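Local coordinates for SnoaL-like domain-containing protein (Xanthomonas campestris pv. campestris, PDB 3G8Z) that is of unknown function but adopts the cystatin-like alpha+beta fold of SnoaL-like polyketide cyclases, with two copies in its assembly, at residues His52-Ser60 with Gln139-Arg148; Asp97-Phe105 with Gln116-Glu125. All coordinates share one frame; numbering follows the deposited sequence.

Contact 1 of 2, residues His52-Ser60 with Gln139-Arg148; sequences HQPGNHQFS and QTQEDAFWGR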
loop_
_atom_site.group_PDB
_atom_site.type_symbol
_atom_site.label_atom_id
_atom_site.label_comp_id
_atom_site.label_asym_id
_atom_site.label_seq_id
_atom_site.Cartn_x
_atom_site.Cartn_y
_atom_site.Cartn_z
ATOM N N HIS A 52 12.250 -3.861 0.951
ATOM C CA HIS A 52 11.984 -4.247 -0.447
ATOM C C HIS A 52 11.940 -3.014 -1.359
ATOM O O HIS A 52 11.015 -2.200 -1.285
ATOM C CB HIS A 52 10.657 -4.997 -0.597
ATOM C CG HIS A 52 10.462 -6.123 0.372
ATOM N ND1 HIS A 52 11.017 -7.368 0.185
ATOM C CD2 HIS A 52 9.713 -6.211 1.494
ATOM C CE1 HIS A 52 10.651 -8.167 1.175
ATOM N NE2 HIS A 52 9.831 -7.495 1.969
ATOM N N GLN A 53 12.940 -2.876 -2.212
ATOM C CA GLN A 53 13.026 -1.747 -3.113
ATOM C C GLN A 53 12.704 -2.246 -4.513
ATOM O O GLN A 53 13.402 -3.126 -5.044
ATOM C CB GLN A 53 14.440 -1.169 -3.050
ATOM C CG GLN A 53 14.649 0.125 -3.840
ATOM C CD GLN A 53 14.248 1.390 -3.091
ATOM O OE1 GLN A 53 14.483 1.523 -1.888
ATOM N NE2 GLN A 53 13.646 2.327 -3.807
ATOM N N PRO A 54 11.649 -1.699 -5.122
ATOM C CA PRO A 54 11.179 -2.158 -6.408
ATOM C C PRO A 54 12.071 -1.743 -7.562
ATOM O O PRO A 54 12.984 -0.934 -7.404
ATOM C CB PRO A 54 9.820 -1.470 -6.532
ATOM C CG PRO A 54 9.970 -0.241 -5.780
ATOM C CD PRO A 54 10.844 -0.576 -4.622
ATOM N N GLY A 55 11.839 -2.355 -8.708
ATOM C CA GLY A 55 12.379 -1.848 -9.942
ATOM C C GLY A 55 13.601 -2.573 -10.442
ATOM O O GLY A 55 13.873 -3.717 -10.092
ATOM N N ASN A 56 14.354 -1.868 -11.267
ATOM C CA ASN A 56 15.443 -2.463 -11.971
ATOM C C ASN A 56 16.585 -1.491 -12.045
ATOM O O ASN A 56 16.998 -1.078 -13.132
ATOM C CB ASN A 56 14.946 -2.864 -13.352
ATOM C CG ASN A 56 14.297 -4.226 -13.344
ATOM O OD1 ASN A 56 14.988 -5.248 -13.433
ATOM N ND2 ASN A 56 12.972 -4.262 -13.203
ATOM N N HIS A 57 17.060 -1.087 -10.876
ATOM C CA HIS A 57 18.199 -0.178 -10.782
ATOM C C HIS A 57 19.125 -0.686 -9.702
ATOM O O HIS A 57 18.881 -1.736 -9.112
ATOM C CB HIS A 57 17.722 1.238 -10.458
ATOM C CG HIS A 57 16.879 1.316 -9.225
ATOM N ND1 HIS A 57 17.407 1.313 -7.960
ATOM C CD2 HIS A 57 15.536 1.403 -9.070
ATOM C CE1 HIS A 57 16.429 1.401 -7.073
ATOM N NE2 HIS A 57 15.283 1.465 -7.724
ATOM N N GLN A 58 20.216 0.021 -9.477
ATOM C CA GLN A 58 21.287 -0.474 -8.615
ATOM C C GLN A 58 20.899 -0.728 -7.162
ATOM O O GLN A 58 21.588 -1.472 -6.476
ATOM C CB GLN A 58 22.491 0.472 -8.666
ATOM C CG GLN A 58 22.204 1.869 -8.172
ATOM C CD GLN A 58 23.448 2.740 -8.156
ATOM O OE1 GLN A 58 24.430 2.390 -7.521
ATOM N NE2 GLN A 58 23.408 3.880 -8.855
ATOM N N PHE A 59 19.806 -0.134 -6.691
ATOM C CA PHE A 59 19.352 -0.348 -5.303
ATOM C C PHE A 59 18.165 -1.275 -5.210
ATOM O O PHE A 59 17.651 -1.506 -4.129
ATOM C CB PHE A 59 18.993 0.989 -4.638
ATOM C CG PHE A 59 20.094 2.006 -4.721
ATOM C CD1 PHE A 59 21.306 1.765 -4.112
ATOM C CD2 PHE A 59 19.932 3.178 -5.459
ATOM C CE1 PHE A 59 22.328 2.684 -4.178
ATOM C CE2 PHE A 59 20.953 4.094 -5.534
ATOM C CZ PHE A 59 22.154 3.847 -4.899
ATOM N N SER A 60 17.721 -1.795 -6.349
ATOM C CA SER A 60 16.524 -2.594 -6.379
ATOM C C SER A 60 16.796 -3.934 -5.703
ATOM O O SER A 60 17.932 -4.415 -5.687
ATOM C CB SER A 60 16.073 -2.843 -7.821
ATOM O OG SER A 60 15.563 -1.661 -8.410
ATOM N N GLN A 139 7.843 3.493 -12.419
ATOM C CA GLN A 139 9.042 2.788 -12.043
ATOM C C GLN A 139 10.129 2.975 -13.118
ATOM O O GLN A 139 11.318 2.903 -12.813
ATOM C CB GLN A 139 8.731 1.302 -11.835
ATOM C CG GLN A 139 9.856 0.524 -11.205
ATOM C CD GLN A 139 10.183 1.045 -9.842
ATOM O OE1 GLN A 139 9.307 1.147 -8.987
ATOM N NE2 GLN A 139 11.441 1.428 -9.631
ATOM N N THR A 140 9.723 3.176 -14.371
ATOM C CA THR A 140 10.687 3.445 -15.457
ATOM C C THR A 140 11.484 4.724 -15.167
ATOM O O THR A 140 12.706 4.782 -15.342
ATOM C CB THR A 140 9.960 3.569 -16.827
ATOM O OG1 THR A 140 9.410 2.293 -17.177
ATOM C CG2 THR A 140 10.925 3.966 -17.943
ATOM N N GLN A 141 10.784 5.768 -14.724
ATOM C CA GLN A 141 11.430 7.029 -14.387
ATOM C C GLN A 141 12.331 6.862 -13.149
ATOM O O GLN A 141 13.463 7.332 -13.149
ATOM C CB GLN A 141 10.382 8.124 -14.179
ATOM C CG GLN A 141 10.926 9.441 -13.691
ATOM C CD GLN A 141 9.827 10.433 -13.314
ATOM O OE1 GLN A 141 9.514 10.595 -12.143
ATOM N NE2 GLN A 141 9.240 11.085 -14.305
ATOM N N GLU A 142 11.846 6.171 -12.117
ATOM C CA GLU A 142 12.644 5.971 -10.900
ATOM C C GLU A 142 13.886 5.124 -11.172
ATOM O O GLU A 142 14.950 5.381 -10.606
ATOM C CB GLU A 142 11.847 5.312 -9.779
ATOM C CG GLU A 142 12.408 5.706 -8.410
ATOM C CD GLU A 142 12.066 4.745 -7.288
ATOM O OE1 GLU A 142 11.328 3.736 -7.511
ATOM O OE2 GLU A 142 12.581 4.997 -6.176
ATOM N N ASP A 143 13.737 4.110 -12.016
ATOM C CA ASP A 143 14.868 3.284 -12.400
ATOM C C ASP A 143 15.975 4.134 -13.031
ATOM O O ASP A 143 17.154 3.938 -12.748
ATOM C CB ASP A 143 14.460 2.236 -13.417
ATOM C CG ASP A 143 13.701 1.070 -12.826
ATOM O OD1 ASP A 143 13.595 0.937 -11.600
ATOM O OD2 ASP A 143 13.201 0.261 -13.635
ATOM N N ALA A 144 15.589 5.059 -13.898
ATOM C CA ALA A 144 16.561 5.922 -14.575
ATOM C C ALA A 144 17.207 6.878 -13.565
ATOM O O ALA A 144 18.408 7.158 -13.635
ATOM C CB ALA A 144 15.905 6.696 -15.702
ATOM N N PHE A 145 16.400 7.374 -12.632
ATOM C CA PHE A 145 16.877 8.284 -11.603
ATOM C C PHE A 145 18.041 7.660 -10.818
ATOM O O PHE A 145 19.105 8.281 -10.615
ATOM C CB PHE A 145 15.706 8.632 -10.680
ATOM C CG PHE A 145 16.050 9.549 -9.532
ATOM C CD1 PHE A 145 16.125 10.921 -9.715
ATOM C CD2 PHE A 145 16.224 9.048 -8.244
ATOM C CE1 PHE A 145 16.406 11.760 -8.663
ATOM C CE2 PHE A 145 16.519 9.888 -7.194
ATOM C CZ PHE A 145 16.615 11.259 -7.410
ATOM N N TRP A 146 17.845 6.444 -10.348
ATOM C CA TRP A 146 18.835 5.816 -9.493
ATOM C C TRP A 146 19.994 5.318 -10.306
ATOM O O TRP A 146 21.138 5.353 -9.871
ATOM C CB TRP A 146 18.206 4.685 -8.676
ATOM C CG TRP A 146 17.236 5.169 -7.614
ATOM C CD1 TRP A 146 15.926 4.815 -7.477
ATOM C CD2 TRP A 146 17.518 6.052 -6.524
ATOM N NE1 TRP A 146 15.378 5.438 -6.405
ATOM C CE2 TRP A 146 16.338 6.191 -5.788
ATOM C CE3 TRP A 146 18.646 6.760 -6.113
ATOM C CZ2 TRP A 146 16.248 7.005 -4.680
ATOM C CZ3 TRP A 146 18.545 7.559 -4.995
ATOM C CH2 TRP A 146 17.365 7.669 -4.297
ATOM N N GLY A 147 19.688 4.824 -11.491
ATOM C CA GLY A 147 20.692 4.381 -12.406
ATOM C C GLY A 147 21.246 3.023 -12.092
ATOM O O GLY A 147 20.845 2.337 -11.152
ATOM N N ARG A 148 22.185 2.647 -12.938
ATOM C CA ARG A 148 22.976 1.457 -12.752
ATOM C C ARG A 148 24.325 1.882 -12.223
ATOM O O ARG A 148 24.994 1.061 -11.602
ATOM C CB ARG A 148 23.173 0.763 -14.094
ATOM C CG ARG A 148 21.898 0.401 -14.791
ATOM C CD ARG A 148 21.263 -0.789 -14.114
ATOM N NE ARG A 148 20.821 -1.782 -15.084
ATOM C CZ ARG A 148 21.633 -2.552 -15.809
ATOM N NH1 ARG A 148 22.954 -2.461 -15.696
ATOM N NH2 ARG A 148 21.119 -3.417 -16.660
ATOM O OXT ARG A 148 24.790 3.027 -12.448
HETATM O O HOH W 1 11.956 4.650 -3.794
HETATM O O HOH W 2 11.532 -1.846 -13.432
HETATM O O HOH W 3 18.541 1.657 -13.804
#
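The loop 54-60 wraps along helix 139-146 and its C-terminal end, CA atoms 5.1 Å apart at His-57 and Asp-143 and 4.9 Å at Gln-58 and Arg-148, and Gln-58 N donates to Gly-147 O just past the helix. From the same residue, Gln-58 NE2 reaches Trp-146 O (2.9 Å), so two helix-end carbonyls are taken up by one glutamine. Asp-143 OD1 is gripped by two donors arriving from opposite faces of its carboxylate: Asn-56 N (2.9 Å, 174° at the hydrogen) and Gln-139 NE2. The same oxygen lies at the edge of the His-57 ring, near the ring plane, beside CD2. A chi1 of 55° sets this ring between its own backbone N and carbonyl carbon, where Trp-146 CB lies over one face, 3.8 Å from the centroid, and Ser-60 OG over the other. Phe-59 turns its edge to the face of the Trp-146 six-membered ring in an offset edge-to-face contact, planes at 88°, and Phe-145 covers that indole's other face. Trp-146 NE1 is held by Glu-142 OE2 (2.8 Å). The aromatic cluster continues onto helix 66-79, where Met-76 touches both Phe-59 and Trp-146, while Pro-54 leans on Leu-134 of strand 128-136.

Contact 2 of 2, residues Asp97-Phe105 with Gln116-Glu125; sequences DWVAITLEF and QAGVDLLRIE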
loop_
_atom_site.group_PDB
_atom_site.type_symbol
_atom_site.label_atom_id
_atom_site.label_comp_id
_atom_site.label_asym_id
_atom_site.label_seq_id
_atom_site.Cartn_x
_atom_site.Cartn_y
_atom_site.Cartn_z
ATOM N N ASP A 97 -0.653 -4.909 11.328
ATOM C CA ASP A 97 0.611 -4.269 11.752
ATOM C C ASP A 97 1.248 -3.426 10.648
ATOM O O ASP A 97 2.364 -2.931 10.807
ATOM C CB ASP A 97 1.623 -5.318 12.235
ATOM C CG ASP A 97 1.134 -6.110 13.427
ATOM O OD1 ASP A 97 0.278 -5.591 14.189
ATOM O OD2 ASP A 97 1.633 -7.258 13.604
ATOM N N TRP A 98 0.543 -3.263 9.528
ATOM C CA TRP A 98 1.024 -2.452 8.414
ATOM C C TRP A 98 0.447 -1.058 8.429
ATOM O O TRP A 98 -0.694 -0.846 8.820
ATOM C CB TRP A 98 0.640 -3.089 7.080
ATOM C CG TRP A 98 1.368 -4.370 6.828
ATOM C CD1 TRP A 98 0.989 -5.622 7.206
ATOM C CD2 TRP A 98 2.630 -4.508 6.178
ATOM N NE1 TRP A 98 1.949 -6.543 6.816
ATOM C CE2 TRP A 98 2.961 -5.882 6.180
ATOM C CE3 TRP A 98 3.514 -3.606 5.587
ATOM C CZ2 TRP A 98 4.134 -6.367 5.610
ATOM C CZ3 TRP A 98 4.678 -4.088 5.016
ATOM C CH2 TRP A 98 4.970 -5.458 5.024
ATOM N N VAL A 99 1.232 -0.119 7.925
ATOM C CA VAL A 99 0.764 1.211 7.669
ATOM C C VAL A 99 1.099 1.516 6.217
ATOM O O VAL A 99 2.239 1.331 5.806
ATOM C CB VAL A 99 1.446 2.218 8.599
ATOM C CG1 VAL A 99 1.105 3.668 8.153
ATOM C CG2 VAL A 99 1.039 1.959 10.064
ATOM N N ALA A 100 0.114 1.948 5.437
ATOM C CA ALA A 100 0.381 2.496 4.099
ATOM C C ALA A 100 0.391 3.996 4.165
ATOM O O ALA A 100 -0.496 4.627 4.776
ATOM C CB ALA A 100 -0.633 2.035 3.072
ATOM N N ILE A 101 1.432 4.568 3.570
ATOM C CA ILE A 101 1.543 6.001 3.460
ATOM C C ILE A 101 1.547 6.344 1.993
ATOM O O ILE A 101 2.452 5.940 1.275
ATOM C CB ILE A 101 2.833 6.541 4.101
ATOM C CG1 ILE A 101 3.014 5.917 5.496
ATOM C CG2 ILE A 101 2.771 8.092 4.145
ATOM C CD1 ILE A 101 4.426 5.541 5.859
ATOM N N THR A 102 0.540 7.102 1.559
ATOM C CA THR A 102 0.467 7.604 0.217
ATOM C C THR A 102 1.233 8.909 0.202
ATOM O O THR A 102 1.142 9.703 1.145
ATOM C CB THR A 102 -1.000 7.837 -0.253
ATOM O OG1 THR A 102 -1.708 8.556 0.758
ATOM C CG2 THR A 102 -1.689 6.502 -0.480
ATOM N N LEU A 103 1.980 9.130 -0.866
ATOM C CA LEU A 103 2.912 10.222 -0.890
ATOM C C LEU A 103 3.337 10.593 -2.287
ATOM O O LEU A 103 2.935 9.969 -3.287
ATOM C CB LEU A 103 4.120 9.897 -0.001
ATOM C CG LEU A 103 4.802 8.560 -0.210
ATOM C CD1 LEU A 103 5.631 8.631 -1.498
ATOM C CD2 LEU A 103 5.644 8.155 1.027
ATOM N N GLU A 104 4.095 11.674 -2.346
ATOM C CA GLU A 104 4.748 12.108 -3.557
ATOM C C GLU A 104 6.238 12.141 -3.302
ATOM O O GLU A 104 6.694 12.601 -2.246
ATOM C CB GLU A 104 4.289 13.512 -3.949
ATOM C CG GLU A 104 4.861 13.974 -5.276
ATOM C CD GLU A 104 4.735 15.460 -5.496
ATOM O OE1 GLU A 104 5.285 16.253 -4.675
ATOM O OE2 GLU A 104 4.099 15.828 -6.512
ATOM N N PHE A 105 7.020 11.649 -4.251
ATOM C CA PHE A 105 8.434 11.854 -4.115
ATOM C C PHE A 105 9.013 12.524 -5.338
ATOM O O PHE A 105 8.402 12.531 -6.410
ATOM C CB PHE A 105 9.153 10.575 -3.694
ATOM C CG PHE A 105 9.026 9.465 -4.647
ATOM C CD1 PHE A 105 9.934 9.320 -5.668
ATOM C CD2 PHE A 105 8.011 8.523 -4.504
ATOM C CE1 PHE A 105 9.834 8.257 -6.573
ATOM C CE2 PHE A 105 7.889 7.473 -5.394
ATOM C CZ PHE A 105 8.800 7.333 -6.444
ATOM N N GLN A 116 6.637 12.047 -8.748
ATOM C CA GLN A 116 5.603 11.045 -8.954
ATOM C C GLN A 116 5.016 10.581 -7.642
ATOM O O GLN A 116 5.633 10.719 -6.583
ATOM C CB GLN A 116 6.176 9.848 -9.712
ATOM C CG GLN A 116 7.252 9.108 -8.929
ATOM C CD GLN A 116 7.768 7.867 -9.659
ATOM O OE1 GLN A 116 7.301 6.750 -9.398
ATOM N NE2 GLN A 116 8.728 8.061 -10.582
ATOM N N ALA A 117 3.798 10.051 -7.724
ATOM C CA ALA A 117 3.152 9.410 -6.599
ATOM C C ALA A 117 3.884 8.139 -6.179
ATOM O O ALA A 117 4.529 7.473 -6.987
ATOM C CB ALA A 117 1.688 9.072 -6.953
ATOM N N GLY A 118 3.756 7.797 -4.910
ATOM C CA GLY A 118 4.260 6.521 -4.401
ATOM C C GLY A 118 3.464 6.084 -3.202
ATOM O O GLY A 118 2.610 6.822 -2.710
ATOM N N VAL A 119 3.745 4.881 -2.721
ATOM C CA VAL A 119 3.192 4.406 -1.462
ATOM C C VAL A 119 4.313 3.698 -0.726
ATOM O O VAL A 119 5.020 2.906 -1.322
ATOM C CB VAL A 119 2.016 3.404 -1.673
ATOM C CG1 VAL A 119 1.354 2.989 -0.316
ATOM C CG2 VAL A 119 0.963 3.987 -2.614
ATOM N N ASP A 120 4.500 4.037 0.550
ATOM C CA ASP A 120 5.395 3.289 1.424
ATOM C C ASP A 120 4.560 2.401 2.284
ATOM O O ASP A 120 3.605 2.871 2.899
ATOM C CB ASP A 120 6.200 4.196 2.329
ATOM C CG ASP A 120 7.300 4.896 1.620
ATOM O OD1 ASP A 120 7.241 4.993 0.359
ATOM O OD2 ASP A 120 8.223 5.380 2.331
ATOM N N LEU A 121 4.893 1.116 2.309
ATOM C CA LEU A 121 4.248 0.177 3.213
ATOM C C LEU A 121 5.232 -0.183 4.320
ATOM O O LEU A 121 6.326 -0.660 4.040
ATOM C CB LEU A 121 3.779 -1.093 2.485
ATOM C CG LEU A 121 2.299 -1.172 2.046
ATOM C CD1 LEU A 121 1.378 -1.241 3.248
ATOM C CD2 LEU A 121 1.933 0.020 1.187
ATOM N N LEU A 122 4.840 0.058 5.571
ATOM C CA LEU A 122 5.686 -0.245 6.723
ATOM C C LEU A 122 5.001 -1.274 7.584
ATOM O O LEU A 122 3.794 -1.146 7.855
ATOM C CB LEU A 122 5.924 0.999 7.596
ATOM C CG LEU A 122 6.399 2.281 6.902
ATOM C CD1 LEU A 122 6.558 3.410 7.928
ATOM C CD2 LEU A 122 7.674 2.059 6.139
ATOM N N ARG A 123 5.753 -2.270 8.026
ATOM C CA ARG A 123 5.270 -3.197 9.028
ATOM C C ARG A 123 5.942 -2.831 10.336
ATOM O O ARG A 123 7.144 -2.690 10.383
ATOM C CB ARG A 123 5.595 -4.644 8.677
ATOM C CG ARG A 123 4.921 -5.611 9.633
ATOM C CD ARG A 123 4.862 -7.052 9.115
ATOM N NE ARG A 123 6.143 -7.578 8.702
ATOM C CZ ARG A 123 6.990 -8.259 9.483
ATOM N NH1 ARG A 123 6.726 -8.496 10.761
ATOM N NH2 ARG A 123 8.129 -8.704 8.981
ATOM N N ILE A 124 5.151 -2.624 11.378
ATOM C CA ILE A 124 5.657 -2.066 12.627
ATOM C C ILE A 124 5.315 -3.012 13.747
ATOM O O ILE A 124 4.193 -3.476 13.845
ATOM C CB ILE A 124 5.063 -0.683 12.882
ATOM C CG1 ILE A 124 5.606 0.283 11.818
ATOM C CG2 ILE A 124 5.335 -0.216 14.322
ATOM C CD1 ILE A 124 4.709 1.498 11.544
ATOM N N GLU A 125 6.313 -3.309 14.565
ATOM C CA GLU A 125 6.197 -4.261 15.664
ATOM C C GLU A 125 7.007 -3.747 16.823
ATOM O O GLU A 125 8.158 -3.392 16.645
ATOM C CB GLU A 125 6.818 -5.602 15.287
ATOM C CG GLU A 125 5.949 -6.567 14.532
ATOM C CD GLU A 125 6.566 -7.974 14.524
ATOM O OE1 GLU A 125 7.332 -8.298 15.465
ATOM O OE2 GLU A 125 6.296 -8.751 13.580
#
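The indole of Trp-98 carries Arg-123 CB over one face, 3.6 Å from the centroid of the six-membered ring and only 2° off its normal, and has Leu-121 O at its edge. Farther along the arginine, CD lies 3.6 Å from Trp-98 CZ2, and Trp-98 CZ2 lies at the edge of the guanidinium, whose plane is 58° from that of the indole. A bend at chi3 (53°) carries the arginine's charged end to Glu-125 OE2, with Glu-131 as a second acidic partner. At the other end of the pair, the Phe-105 ring receives Gln-116 CG over one face and Leu-103 CD1 at its edge. The amide of Gln-116 runs alongside, and its OE1 is bonded to Asp-138 N.

Between these ends the strands pair antiparallel without a bulge. Reciprocal backbone bonds link Val-99 with Leu-122, Ile-101 with Asp-120, Leu-103 with Gly-118 and Phe-105 with Gln-116, and the axes approach to 4.5 Å. Side chains alternate: Ala-100 CB meets Leu-121 CD2 (3.8 Å) on the face that also bears Trp-98, whereas Ile-101 CD1 meets Leu-122 CD1 (3.7 Å) on the face bearing Asp-120. Gly-118 lies at the edge of the Phe-105 ring, its CA 3.9 Å from CE2.

Helix 22-35 covers Val-99 and Leu-122, while Trp-98, Thr-102 and Leu-121 pack on the second subunit. This is the beta hairpin 98-109/112-125 of a curved sheet, one face toward helix and the other toward the dimer partner, consistent with the cystatin-like SnoaL fold.

In the fold
Contact 1 and contact 2 have centres about 18 Å apart, yet they touch directly. Gln-141 OE1 on helix 139-146 lies 3.1 Å from Gln-116 NE2, a probable hydrogen bond, and Glu-142 CG packs 4.1 Å from Phe-105 CE1. Both reach the same mixed sheet: 52-60 starts on strand 49-53, and strand 128-136 separates that strand from 112-125. In sequence, the hairpin lies wholly between the two halves of contact 1. Bound glycerol, probably from the crystallisation liquor, accompanies both contacts: one molecule hydrogen-bonds to Gln-53 O in contact 1 and another to Asp-120 OD2 in contact 2. Such molecules often mark pockets, but no active site is established here.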